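Ectonucleoside triphosphate diphosphohydrolase 4 (Homo sapiens, PDB 6WG5) belongs to the GDA1/CD39 nucleoside phosphatase family, whose chains adopt the two-lobed fold of the actin-like ATPase clan. Local coordinates at residues A[181-186]-A[220-225]; A[128-133]-A[481-486]; A[203-208]-A[212-217]; A[401-406]-A[452-457]. All coordinates share one frame; numbering follows the deposited sequence.

Contact 1 (A[181-186]-A[220-225]); sequences IGINFV and AGILDM
Asn-184, late in helix 172-186, lies beside Ala-220, where the chain enters strand 221-225, and their CA atoms are 6.3 Å apart. This is helix-on-sheet packing of the alpha/beta kind: the helix rests against a mixed six-stranded sheet, in which strand 221-225 sits between strands 229-235 and 381-385. Two interactions join the segments, one polar and one apolar. The carboxamide of Asn-184 reads the backbone of Ala-220 twice. Its OD1 accepts from Ala-220 N over 2.7 Å in a nearly straight bond (171°), which arrives in the carbonyl plane on a lone pair. Its ND2 gives to Ala-220 O at 3.1 Å, more bent, with the partner tilted out of the amide plane. An asparagine suits this spot because donor and acceptor sit side by side on one short flat group, and the two bonds fix its rotation. ND2 also bonds to Trp-180 O, one turn back in the helix. Ile-183 supplies the apolar half. Its CG1 stands anti to the backbone N (chi1 -173°), while CG2 and CD1 both reach the strand; the branched side chain also touches Tyr-382 and Phe-384 of strand 381-385. Ile-183 and Ile-222 run past each other in opposite directions, and both ends of Ile-183 share one methyl, Ile-222 CG2, at 3.7 Å from Ile-183 CG2 and 3.8 Å from Ile-183 CD1.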
loop_
_atom_site.group_PDB
_atom_site.type_symbol
_atom_site.label_atom_id
_atom_site.label_comp_id
_atom_site.label_asym_id
_atom_site.label_seq_id
_atom_site.Cartn_x
_atom_site.Cartn_y
_atom_site.Cartn_z
ATOM N N ILE A 181 6.313 -5.504 -3.750
ATOM C CA ILE A 181 7.171 -6.675 -3.592
ATOM C C ILE A 181 6.642 -7.571 -2.482
ATOM O O ILE A 181 6.639 -8.803 -2.600
ATOM C CB ILE A 181 8.625 -6.241 -3.321
ATOM C CG1 ILE A 181 9.219 -5.555 -4.553
ATOM C CG2 ILE A 181 9.488 -7.441 -2.920
ATOM C CD1 ILE A 181 10.559 -4.888 -4.297
ATOM N N GLY A 182 6.185 -6.968 -1.384
ATOM C CA GLY A 182 5.741 -7.757 -0.247
ATOM C C GLY A 182 4.596 -8.690 -0.594
ATOM O O GLY A 182 4.624 -9.878 -0.264
ATOM N N ILE A 183 3.570 -8.165 -1.267
ATOM C CA ILE A 183 2.391 -8.979 -1.547
ATOM C C ILE A 183 2.726 -10.073 -2.552
ATOM O O ILE A 183 2.335 -11.233 -2.377
ATOM C CB ILE A 183 1.224 -8.097 -2.032
ATOM C CG1 ILE A 183 -0.044 -8.943 -2.161
ATOM C CG2 ILE A 183 1.556 -7.419 -3.362
ATOM C CD1 ILE A 183 -1.276 -8.167 -2.582
ATOM N N ASN A 184 3.456 -9.733 -3.615
ATOM C CA ASN A 184 3.772 -10.728 -4.631
ATOM C C ASN A 184 4.705 -11.798 -4.088
ATOM O O ASN A 184 4.670 -12.944 -4.551
ATOM C CB ASN A 184 4.386 -10.056 -5.855
ATOM C CG ASN A 184 3.348 -9.389 -6.726
ATOM O OD1 ASN A 184 2.703 -10.042 -7.547
ATOM N ND2 ASN A 184 3.170 -8.083 -6.546
ATOM N N PHE A 185 5.538 -11.452 -3.111
ATOM C CA PHE A 185 6.423 -12.446 -2.517
ATOM C C PHE A 185 5.624 -13.510 -1.775
ATOM O O PHE A 185 5.792 -14.710 -2.023
ATOM C CB PHE A 185 7.419 -11.765 -1.583
ATOM C CG PHE A 185 8.400 -12.710 -0.967
ATOM C CD1 PHE A 185 9.376 -13.312 -1.738
ATOM C CD2 PHE A 185 8.345 -12.999 0.385
ATOM C CE1 PHE A 185 10.282 -14.184 -1.176
ATOM C CE2 PHE A 185 9.248 -13.870 0.954
ATOM C CZ PHE A 185 10.220 -14.465 0.172
ATOM N N VAL A 186 4.744 -13.092 -0.861
ATOM C CA VAL A 186 3.951 -14.061 -0.109
ATOM C C VAL A 186 3.042 -14.847 -1.042
ATOM O O VAL A 186 2.755 -16.024 -0.794
ATOM C CB VAL A 186 3.145 -13.362 1.007
ATOM C CG1 VAL A 186 4.080 -12.698 2.004
ATOM C CG2 VAL A 186 2.173 -12.344 0.426
ATOM N N ALA A 220 0.592 -9.482 -9.196
ATOM C CA ALA A 220 -0.662 -8.894 -8.744
ATOM C C ALA A 220 -0.427 -7.430 -8.397
ATOM O O ALA A 220 0.451 -7.114 -7.588
ATOM C CB ALA A 220 -1.216 -9.649 -7.535
ATOM N N GLY A 221 -1.212 -6.542 -9.009
ATOM C CA GLY A 221 -1.172 -5.142 -8.652
ATOM C C GLY A 221 -1.892 -4.882 -7.347
ATOM O O GLY A 221 -2.625 -5.724 -6.828
ATOM N N ILE A 222 -1.671 -3.688 -6.802
ATOM C CA ILE A 222 -2.280 -3.290 -5.539
ATOM C C ILE A 222 -2.983 -1.954 -5.730
ATOM O O ILE A 222 -2.414 -1.018 -6.302
ATOM C CB ILE A 222 -1.249 -3.215 -4.395
ATOM C CG1 ILE A 222 -0.031 -2.395 -4.809
ATOM C CG2 ILE A 222 -0.828 -4.620 -3.987
ATOM C CD1 ILE A 222 1.015 -2.234 -3.710
ATOM N N LEU A 223 -4.231 -1.888 -5.279
ATOM C CA LEU A 223 -4.993 -0.653 -5.173
ATOM C C LEU A 223 -5.257 -0.392 -3.698
ATOM O O LEU A 223 -5.720 -1.286 -2.983
ATOM C CB LEU A 223 -6.314 -0.755 -5.937
ATOM C CG LEU A 223 -6.251 -0.563 -7.447
ATOM C CD1 LEU A 223 -7.367 -1.333 -8.123
ATOM C CD2 LEU A 223 -6.352 0.915 -7.774
ATOM N N ASP A 224 -4.955 0.821 -3.243
ATOM C CA ASP A 224 -5.123 1.168 -1.837
ATOM C C ASP A 224 -5.733 2.556 -1.744
ATOM O O ASP A 224 -5.115 3.537 -2.167
ATOM C CB ASP A 224 -3.786 1.116 -1.092
ATOM C CG ASP A 224 -3.960 0.955 0.406
ATOM O OD1 ASP A 224 -5.031 1.330 0.926
ATOM O OD2 ASP A 224 -3.026 0.453 1.064
ATOM N N MET A 225 -6.940 2.636 -1.198
ATOM C CA MET A 225 -7.622 3.903 -0.973
ATOM C C MET A 225 -7.716 4.120 0.530
ATOM O O MET A 225 -8.501 3.451 1.214
ATOM C CB MET A 225 -9.007 3.908 -1.621
ATOM C CG MET A 225 -9.785 5.199 -1.392
ATOM S SD MET A 225 -11.384 5.220 -2.221
ATOM C CE MET A 225 -10.886 5.320 -3.936
#

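Contact 2 (A[128-133]-A[481-486])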
loop_
_atom_site.group_PDB
_atom_site.type_symbol
_atom_site.label_atom_id
_atom_site.label_comp_id
_atom_site.label_asym_id
_atom_site.label_seq_id
_atom_site.Cartn_x
_atom_site.Cartn_y
_atom_site.Cartn_z
ATOM N N TYR A 128 17.808 -1.924 9.344
ATOM C CA TYR A 128 17.357 -0.896 8.417
ATOM C C TYR A 128 16.284 -0.053 9.091
ATOM O O TYR A 128 15.305 -0.591 9.617
ATOM C CB TYR A 128 16.815 -1.513 7.124
ATOM C CG TYR A 128 17.839 -2.322 6.359
ATOM C CD1 TYR A 128 18.833 -1.694 5.620
ATOM C CD2 TYR A 128 17.812 -3.711 6.374
ATOM C CE1 TYR A 128 19.775 -2.425 4.919
ATOM C CE2 TYR A 128 18.750 -4.451 5.676
ATOM C CZ TYR A 128 19.730 -3.803 4.949
ATOM O OH TYR A 128 20.668 -4.529 4.250
ATOM N N ILE A 129 16.479 1.263 9.083
ATOM C CA ILE A 129 15.521 2.213 9.637
ATOM C C ILE A 129 15.040 3.081 8.484
ATOM O O ILE A 129 15.796 3.913 7.966
ATOM C CB ILE A 129 16.132 3.064 10.759
ATOM C CG1 ILE A 129 16.597 2.158 11.905
ATOM C CG2 ILE A 129 15.120 4.095 11.258
ATOM C CD1 ILE A 129 17.300 2.887 13.032
ATOM N N LEU A 130 13.786 2.891 8.083
ATOM C CA LEU A 130 13.218 3.554 6.916
ATOM C C LEU A 130 12.025 4.389 7.357
ATOM O O LEU A 130 11.058 3.853 7.910
ATOM C CB LEU A 130 12.809 2.523 5.863
ATOM C CG LEU A 130 13.887 1.482 5.549
ATOM C CD1 LEU A 130 13.349 0.424 4.600
ATOM C CD2 LEU A 130 15.131 2.143 4.971
ATOM N N CYS A 131 12.095 5.694 7.112
ATOM C CA CYS A 131 11.083 6.642 7.556
ATOM C C CYS A 131 10.222 7.074 6.378
ATOM O O CYS A 131 10.717 7.213 5.256
ATOM C CB CYS A 131 11.735 7.866 8.203
ATOM S SG CYS A 131 13.150 7.470 9.258
ATOM N N THR A 132 8.934 7.298 6.643
ATOM C CA THR A 132 7.981 7.593 5.579
ATOM C C THR A 132 7.507 9.044 5.631
ATOM O O THR A 132 8.316 9.967 5.499
ATOM C CB THR A 132 6.795 6.627 5.655
ATOM O OG1 THR A 132 6.231 6.656 6.972
ATOM C CG2 THR A 132 7.239 5.210 5.323
ATOM N N ALA A 133 6.202 9.261 5.827
ATOM C CA ALA A 133 5.630 10.588 5.620
ATOM C C ALA A 133 6.018 11.563 6.725
ATOM O O ALA A 133 6.130 12.769 6.471
ATOM C CB ALA A 133 4.108 10.489 5.520
ATOM N N LEU A 481 8.523 -6.093 4.543
ATOM C CA LEU A 481 8.972 -7.376 4.012
ATOM C C LEU A 481 9.585 -7.213 2.626
ATOM O O LEU A 481 10.604 -7.839 2.313
ATOM C CB LEU A 481 7.806 -8.362 3.970
ATOM C CG LEU A 481 8.093 -9.727 3.344
ATOM C CD1 LEU A 481 9.232 -10.432 4.062
ATOM C CD2 LEU A 481 6.835 -10.578 3.366
ATOM N N GLY A 482 8.974 -6.387 1.777
ATOM C CA GLY A 482 9.576 -6.097 0.488
ATOM C C GLY A 482 10.871 -5.325 0.619
ATOM O O GLY A 482 11.768 -5.463 -0.218
ATOM N N ALA A 483 10.991 -4.507 1.667
ATOM C CA ALA A 483 12.224 -3.760 1.889
ATOM C C ALA A 483 13.370 -4.695 2.257
ATOM O O ALA A 483 14.434 -4.664 1.628
ATOM C CB ALA A 483 12.009 -2.714 2.983
ATOM N N ILE A 484 13.171 -5.535 3.276
ATOM C CA ILE A 484 14.213 -6.483 3.663
ATOM C C ILE A 484 14.556 -7.395 2.493
ATOM O O ILE A 484 15.723 -7.737 2.272
ATOM C CB ILE A 484 13.774 -7.289 4.901
ATOM C CG1 ILE A 484 14.934 -8.124 5.446
ATOM C CG2 ILE A 484 12.594 -8.196 4.579
ATOM C CD1 ILE A 484 15.864 -7.354 6.344
ATOM N N LEU A 485 13.545 -7.798 1.722
ATOM C CA LEU A 485 13.788 -8.697 0.600
ATOM C C LEU A 485 14.656 -8.030 -0.457
ATOM O O LEU A 485 15.525 -8.674 -1.058
ATOM C CB LEU A 485 12.455 -9.150 0.002
ATOM C CG LEU A 485 12.493 -10.290 -1.016
ATOM C CD1 LEU A 485 13.026 -11.569 -0.388
ATOM C CD2 LEU A 485 11.103 -10.517 -1.593
ATOM N N TYR A 486 14.444 -6.734 -0.691
ATOM C CA TYR A 486 15.235 -6.021 -1.687
ATOM C C TYR A 486 16.633 -5.699 -1.170
ATOM O O TYR A 486 17.612 -5.813 -1.914
ATOM C CB TYR A 486 14.519 -4.739 -2.112
ATOM C CG TYR A 486 15.207 -4.016 -3.247
ATOM C CD1 TYR A 486 15.941 -2.861 -3.020
ATOM C CD2 TYR A 486 15.134 -4.498 -4.546
ATOM C CE1 TYR A 486 16.576 -2.202 -4.054
ATOM C CE2 TYR A 486 15.765 -3.847 -5.587
ATOM C CZ TYR A 486 16.485 -2.700 -5.336
ATOM O OH TYR A 486 17.116 -2.048 -6.373
#
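Tyr-128 and Ile-484 cross at about a right angle where helix 479-487 packs on strand 127-131, an alpha/beta helix-on-sheet contact. The strand runs parallel to both strand 40-48 and strand 167-169, and the helix, close to the C-terminal end of the chain, comes back to this sheet after some 350 residues. Such a return of the chain's end is consistent with the two-lobed architecture of the actin-like clan. Alternation along the strand turns Tyr-128 and Leu-130 toward the helix, while Ile-129 belongs to the other side. The tyrosine ring offers its rim rather than its face: Ile-484 CD1 lies near the ring plane, 4.1 Å from both Tyr-128 CD2 and Tyr-128 CE2, so the methyl abuts the bond between those two carbons. Ile-484 gets there although its CB does not aim at the strand. With CG1 anti to the backbone N and chi2 turned to 83°, the terminal methyl swings round to the ring. The ring itself stacks with His-166, and Ile-484 also leans on Val-45 of strand 40-48. One residue earlier the helix carries Ala-483, whose CB points toward the strand. The small alanine suits the place because Leu-130, the longer side chain, comes across from the strand to meet it. The side chain of Leu-130 also touches Trp-479. Contact across this part of the interface is purely apolar, one branch against one methyl, with Leu-130 CD1 at 3.8 Å from Ala-483 CB.

Contact 3 (A[203-208]-A[212-217]); sequences VNIPGS and EAIVRK
Val-203 and Ile-214 form an antiparallel hydrogen-bonded pair in a beta-hairpin, a two-stranded sheet of strands 200-203 and 214-217 whose long loop begins right after Val-203. Backbone bonds come first: Val-203 N gives to Ile-214 O at 2.9 Å, and Ile-214 N returns a bond to Val-203 O at 3.1 Å. Beyond this pair Ala-213 CA makes a CA-H...O contact with the same Val-203 O.

Apolar contacts follow on the face that Val-203 and Ile-214 share. Val-203 CB meets Ile-214 CG1, and farther out the two CD1 methyls of Ile-205 and Ile-214 lie 3.9 Å apart. Beta-branched Val-203 and Ile-214 are at ease in extended chain, and Ile-205, in the loop, adds its terminal methyl.

The polar side chains find their hydrogen-bond partners outside the hairpin. Asn-204 OD1 accepts from Thr-239 N, which ties the loop's start to the chain beyond strand 229-235. Arg-216 sends an extended chain from CG to NE across Val-203, its guanidinium salt-bridged to Glu-235, bonded to the carbonyls of Glu-268 and Val-270, and in a cation-pi contact with Tyr-271. Those partners probably hold the cation in place, while the valine packs beneath its flat group. The two side chains cross at about a right angle: Val-203 CG1 lies over one face of the guanidinium, 3.6 Å from Arg-216 NH1, while Val-203 CG2 sits by its rim, 3.6 Å from Arg-216 NE.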
loop_
_atom_site.group_PDB
_atom_site.type_symbol
_atom_site.label_atom_id
_atom_site.label_comp_id
_atom_site.label_asym_id
_atom_site.label_seq_id
_atom_site.Cartn_x
_atom_site.Cartn_y
_atom_site.Cartn_z
ATOM N N VAL A 203 7.122 -10.577 -20.956
ATOM C CA VAL A 203 7.799 -9.415 -20.394
ATOM C C VAL A 203 8.858 -8.928 -21.372
ATOM O O VAL A 203 9.587 -9.729 -21.966
ATOM C CB VAL A 203 8.438 -9.748 -19.030
ATOM C CG1 VAL A 203 9.139 -8.529 -18.451
ATOM C CG2 VAL A 203 7.385 -10.269 -18.067
ATOM N N ASN A 204 8.941 -7.610 -21.533
ATOM C CA ASN A 204 10.026 -6.964 -22.264
ATOM C C ASN A 204 10.926 -6.290 -21.237
ATOM O O ASN A 204 10.538 -5.288 -20.626
ATOM C CB ASN A 204 9.496 -5.951 -23.276
ATOM C CG ASN A 204 8.557 -6.572 -24.287
ATOM O OD1 ASN A 204 7.415 -6.138 -24.436
ATOM N ND2 ASN A 204 9.033 -7.593 -24.991
ATOM N N ILE A 205 12.114 -6.843 -21.040
ATOM C CA ILE A 205 13.045 -6.280 -20.057
ATOM C C ILE A 205 13.483 -4.896 -20.526
ATOM O O ILE A 205 13.831 -4.729 -21.708
ATOM C CB ILE A 205 14.247 -7.207 -19.871
ATOM C CG1 ILE A 205 13.780 -8.621 -19.504
ATOM C CG2 ILE A 205 15.180 -6.663 -18.798
ATOM C CD1 ILE A 205 12.917 -8.697 -18.254
ATOM N N PRO A 206 13.483 -3.884 -19.659
ATOM C CA PRO A 206 13.875 -2.537 -20.095
ATOM C C PRO A 206 15.234 -2.527 -20.780
ATOM O O PRO A 206 16.227 -3.023 -20.241
ATOM C CB PRO A 206 13.895 -1.738 -18.788
ATOM C CG PRO A 206 12.954 -2.458 -17.893
ATOM C CD PRO A 206 13.067 -3.906 -18.246
ATOM N N GLY A 207 15.273 -1.949 -21.975
ATOM C CA GLY A 207 16.511 -1.848 -22.723
ATOM C C GLY A 207 16.935 -3.133 -23.395
ATOM O O GLY A 207 18.127 -3.466 -23.395
ATOM N N SER A 208 15.991 -3.871 -23.976
ATOM C CA SER A 208 16.298 -5.132 -24.630
ATOM C C SER A 208 15.304 -5.358 -25.761
ATOM O O SER A 208 14.164 -4.888 -25.706
ATOM C CB SER A 208 16.263 -6.296 -23.633
ATOM O OG SER A 208 17.155 -6.062 -22.557
ATOM N N GLU A 212 13.741 -10.687 -27.327
ATOM C CA GLU A 212 14.316 -11.192 -26.089
ATOM C C GLU A 212 13.289 -11.269 -24.964
ATOM O O GLU A 212 13.667 -11.346 -23.789
ATOM C CB GLU A 212 15.499 -10.316 -25.671
ATOM C CG GLU A 212 16.714 -10.459 -26.579
ATOM C CD GLU A 212 17.483 -9.163 -26.762
ATOM O OE1 GLU A 212 17.119 -8.150 -26.129
ATOM O OE2 GLU A 212 18.453 -9.156 -27.549
ATOM N N ALA A 213 12.001 -11.249 -25.301
ATOM C CA ALA A 213 10.952 -11.299 -24.293
ATOM C C ALA A 213 10.975 -12.634 -23.561
ATOM O O ALA A 213 11.245 -13.682 -24.153
ATOM C CB ALA A 213 9.587 -11.084 -24.942
ATOM N N ILE A 214 10.683 -12.591 -22.266
ATOM C CA ILE A 214 10.638 -13.783 -21.436
ATOM C C ILE A 214 9.196 -14.028 -21.001
ATOM O O ILE A 214 8.317 -13.181 -21.165
ATOM C CB ILE A 214 11.574 -13.677 -20.217
ATOM C CG1 ILE A 214 11.174 -12.490 -19.337
ATOM C CG2 ILE A 214 13.019 -13.542 -20.677
ATOM C CD1 ILE A 214 11.890 -12.456 -18.006
ATOM N N VAL A 215 8.963 -15.208 -20.432
ATOM C CA VAL A 215 7.655 -15.600 -19.921
ATOM C C VAL A 215 7.838 -16.044 -18.477
ATOM O O VAL A 215 8.636 -16.947 -18.201
ATOM C CB VAL A 215 7.022 -16.722 -20.764
ATOM C CG1 VAL A 215 5.673 -17.134 -20.191
ATOM C CG2 VAL A 215 6.868 -16.273 -22.213
ATOM N N ARG A 216 7.112 -15.408 -17.560
ATOM C CA ARG A 216 7.201 -15.727 -16.142
ATOM C C ARG A 216 5.838 -15.503 -15.501
ATOM O O ARG A 216 4.893 -15.041 -16.148
ATOM C CB ARG A 216 8.278 -14.885 -15.450
ATOM C CG ARG A 216 8.027 -13.393 -15.535
ATOM C CD ARG A 216 9.134 -12.581 -14.878
ATOM N NE ARG A 216 8.830 -11.154 -14.930
ATOM C CZ ARG A 216 9.734 -10.183 -14.846
ATOM N NH1 ARG A 216 9.345 -8.916 -14.905
ATOM N NH2 ARG A 216 11.023 -10.471 -14.715
ATOM N N LYS A 217 5.744 -15.834 -14.213
ATOM C CA LYS A 217 4.491 -15.683 -13.482
ATOM C C LYS A 217 3.989 -14.248 -13.550
ATOM O O LYS A 217 4.747 -13.297 -13.345
ATOM C CB LYS A 217 4.675 -16.080 -12.018
ATOM C CG LYS A 217 4.648 -17.564 -11.737
ATOM C CD LYS A 217 4.609 -17.803 -10.236
ATOM C CE LYS A 217 4.673 -19.276 -9.886
ATOM N NZ LYS A 217 4.645 -19.478 -8.410
#

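Contact 4 (A[401-406]-A[452-457])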
loop_
_atom_site.group_PDB
_atom_site.type_symbol
_atom_site.label_atom_id
_atom_site.label_comp_id
_atom_site.label_asym_id
_atom_site.label_seq_id
_atom_site.Cartn_x
_atom_site.Cartn_y
_atom_site.Cartn_z
ATOM N N TYR A 401 -14.512 -8.882 -6.599
ATOM C CA TYR A 401 -15.373 -7.764 -6.950
ATOM C C TYR A 401 -16.205 -8.089 -8.183
ATOM O O TYR A 401 -15.725 -8.719 -9.128
ATOM C CB TYR A 401 -14.521 -6.521 -7.204
ATOM C CG TYR A 401 -15.281 -5.333 -7.740
ATOM C CD1 TYR A 401 -16.005 -4.508 -6.891
ATOM C CD2 TYR A 401 -15.262 -5.025 -9.093
ATOM C CE1 TYR A 401 -16.694 -3.417 -7.372
ATOM C CE2 TYR A 401 -15.950 -3.933 -9.586
ATOM C CZ TYR A 401 -16.663 -3.133 -8.720
ATOM O OH TYR A 401 -17.348 -2.043 -9.197
ATOM N N ASN A 402 -17.465 -7.656 -8.162
ATOM C CA ASN A 402 -18.363 -7.786 -9.307
ATOM C C ASN A 402 -19.194 -6.513 -9.383
ATOM O O ASN A 402 -20.000 -6.242 -8.488
ATOM C CB ASN A 402 -19.257 -9.018 -9.178
ATOM C CG ASN A 402 -20.223 -9.157 -10.337
ATOM O OD1 ASN A 402 -21.279 -8.526 -10.357
ATOM N ND2 ASN A 402 -19.867 -9.988 -11.309
ATOM N N ALA A 403 -18.997 -5.735 -10.449
ATOM C CA ALA A 403 -19.628 -4.422 -10.542
ATOM C C ALA A 403 -21.143 -4.522 -10.406
ATOM O O ALA A 403 -21.756 -3.791 -9.620
ATOM C CB ALA A 403 -19.251 -3.754 -11.864
ATOM N N ALA A 404 -21.766 -5.423 -11.166
ATOM C CA ALA A 404 -23.221 -5.538 -11.134
ATOM C C ALA A 404 -23.719 -5.808 -9.720
ATOM O O ALA A 404 -24.630 -5.129 -9.230
ATOM C CB ALA A 404 -23.685 -6.642 -12.085
ATOM N N LYS A 405 -23.133 -6.799 -9.046
ATOM C CA LYS A 405 -23.564 -7.127 -7.692
ATOM C C LYS A 405 -23.278 -5.990 -6.723
ATOM O O LYS A 405 -24.039 -5.783 -5.771
ATOM C CB LYS A 405 -22.872 -8.402 -7.214
ATOM C CG LYS A 405 -23.265 -9.653 -7.977
ATOM C CD LYS A 405 -22.429 -10.836 -7.528
ATOM C CE LYS A 405 -22.879 -12.127 -8.183
ATOM N NZ LYS A 405 -22.076 -13.280 -7.696
ATOM N N PHE A 406 -22.193 -5.250 -6.944
ATOM C CA PHE A 406 -21.834 -4.168 -6.035
ATOM C C PHE A 406 -22.763 -2.973 -6.210
ATOM O O PHE A 406 -23.303 -2.445 -5.229
ATOM C CB PHE A 406 -20.379 -3.761 -6.262
ATOM C CG PHE A 406 -19.991 -2.491 -5.564
ATOM C CD1 PHE A 406 -19.668 -2.496 -4.218
ATOM C CD2 PHE A 406 -19.948 -1.293 -6.255
ATOM C CE1 PHE A 406 -19.312 -1.329 -3.575
ATOM C CE2 PHE A 406 -19.593 -0.122 -5.615
ATOM C CZ PHE A 406 -19.274 -0.141 -4.274
ATOM N N VAL A 452 -13.531 6.157 -9.012
ATOM C CA VAL A 452 -12.071 6.121 -9.059
ATOM C C VAL A 452 -11.602 4.882 -9.808
ATOM O O VAL A 452 -10.675 4.940 -10.625
ATOM C CB VAL A 452 -11.495 6.169 -7.631
ATOM C CG1 VAL A 452 -9.986 5.934 -7.635
ATOM C CG2 VAL A 452 -11.819 7.500 -6.979
ATOM N N PHE A 453 -12.246 3.746 -9.549
ATOM C CA PHE A 453 -11.821 2.484 -10.143
ATOM C C PHE A 453 -12.134 2.440 -11.634
ATOM O O PHE A 453 -11.243 2.207 -12.459
ATOM C CB PHE A 453 -12.500 1.327 -9.406
ATOM C CG PHE A 453 -12.057 -0.039 -9.853
ATOM C CD1 PHE A 453 -10.742 -0.445 -9.694
ATOM C CD2 PHE A 453 -12.965 -0.927 -10.403
ATOM C CE1 PHE A 453 -10.336 -1.706 -10.095
ATOM C CE2 PHE A 453 -12.567 -2.190 -10.805
ATOM C CZ PHE A 453 -11.251 -2.579 -10.649
ATOM N N HIS A 454 -13.394 2.676 -12.004
ATOM C CA HIS A 454 -13.845 2.418 -13.366
ATOM C C HIS A 454 -13.654 3.590 -14.317
ATOM O O HIS A 454 -13.643 3.375 -15.533
ATOM C CB HIS A 454 -15.322 2.018 -13.363
ATOM C CG HIS A 454 -15.569 0.644 -12.826
ATOM N ND1 HIS A 454 -15.106 -0.493 -13.452
ATOM C CD2 HIS A 454 -16.228 0.223 -11.722
ATOM C CE1 HIS A 454 -15.465 -1.555 -12.755
ATOM N NE2 HIS A 454 -16.150 -1.147 -11.702
ATOM N N ARG A 455 -13.515 4.816 -13.813
ATOM C CA ARG A 455 -13.318 5.960 -14.695
ATOM C C ARG A 455 -12.082 6.757 -14.305
ATOM O O ARG A 455 -11.482 7.429 -15.149
ATOM C CB ARG A 455 -14.559 6.856 -14.699
ATOM C CG ARG A 455 -15.542 6.485 -15.802
ATOM C CD ARG A 455 -16.560 7.579 -16.084
ATOM N NE ARG A 455 -17.586 7.669 -15.050
ATOM C CZ ARG A 455 -18.769 8.253 -15.220
ATOM N NH1 ARG A 455 -19.086 8.795 -16.388
ATOM N NH2 ARG A 455 -19.642 8.289 -14.222
ATOM N N GLY A 456 -11.688 6.692 -13.039
ATOM C CA GLY A 456 -10.417 7.254 -12.641
ATOM C C GLY A 456 -9.279 6.475 -13.266
ATOM O O GLY A 456 -8.466 7.033 -14.010
ATOM N N PHE A 457 -9.229 5.172 -12.981
ATOM C CA PHE A 457 -8.202 4.289 -13.511
ATOM C C PHE A 457 -8.657 3.517 -14.744
ATOM O O PHE A 457 -7.840 2.817 -15.351
ATOM C CB PHE A 457 -7.750 3.300 -12.428
ATOM C CG PHE A 457 -7.125 3.958 -11.226
ATOM C CD1 PHE A 457 -6.147 4.925 -11.377
ATOM C CD2 PHE A 457 -7.522 3.610 -9.946
ATOM C CE1 PHE A 457 -5.571 5.527 -10.274
ATOM C CE2 PHE A 457 -6.952 4.212 -8.839
ATOM C CZ PHE A 457 -5.976 5.171 -9.004
#
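Tyr-401 reaches from just before helix 403-414 to Phe-453 and His-454, near the end of helix 436-456. From CB, which points toward that helix, the ring leaves anti to the backbone N (chi1 173°), and this sends its far end across the gap. CE2 is the first ring atom to touch: it lies 4.0 Å from Phe-453 CE2 and 3.5 Å from His-454 NE2. The two six-membered rings make an offset edge-to-face pair, the edge of Phe-453 toward the face of Tyr-401, with planes at 76°. At CZ the histidine is again the neighbour, and the OH finishes the reach in a hydrogen bond of 2.9 Å between Tyr-401 OH and His-454 NE2. The hydroxyl lies in the imidazole plane at its edge, and the Tyr-401 and His-454 rings meet rim to rim. Tyrosine suits the place because it offers a flat hydrocarbon body to phenylalanine and a polar end to histidine. His-454 has work for both nitrogens, since ND1 bonds to Phe-459 O, which should fix the ring's rotation; Phe-453 CD2 sits over its face. Ala-403, small enough to come close, puts its CB near His-454 NE2. Asn-402 is the N-cap of helix 403-414, its OD1 accepting from Lys-405 N at 2.9 Å. Together Tyr-401, Phe-453 and His-454 form a buried aromatic cluster joining a capped helix start to the C-terminal part of helix 436-456.

Along the chain contact 2 opens first and closes last, enclosing the other three; contact 3 is nested inside contact 1, and contact 4 follows both. Contact 1 is the most central. On one flank helix 172-186 meets helix 479-487 of contact 2, Phe-185 and Ile-181 packing on Leu-485, centres about 15 Å apart. On the other, Leu-223 and Met-225 of strand 221-225 lie against Phe-453, Phe-457 and Val-452 of contact 4, its centre about 19 Å away. Contacts 2 and 4 sit on opposite sides of the chain's centre, their centres about 32 Å apart. Contact 3's hairpin leads, after a short connection, into strand 221-225 but projects outward. Contacts 2, 1 and 4 thus run from one six-stranded sheet to the other, consistent with two joined lobes.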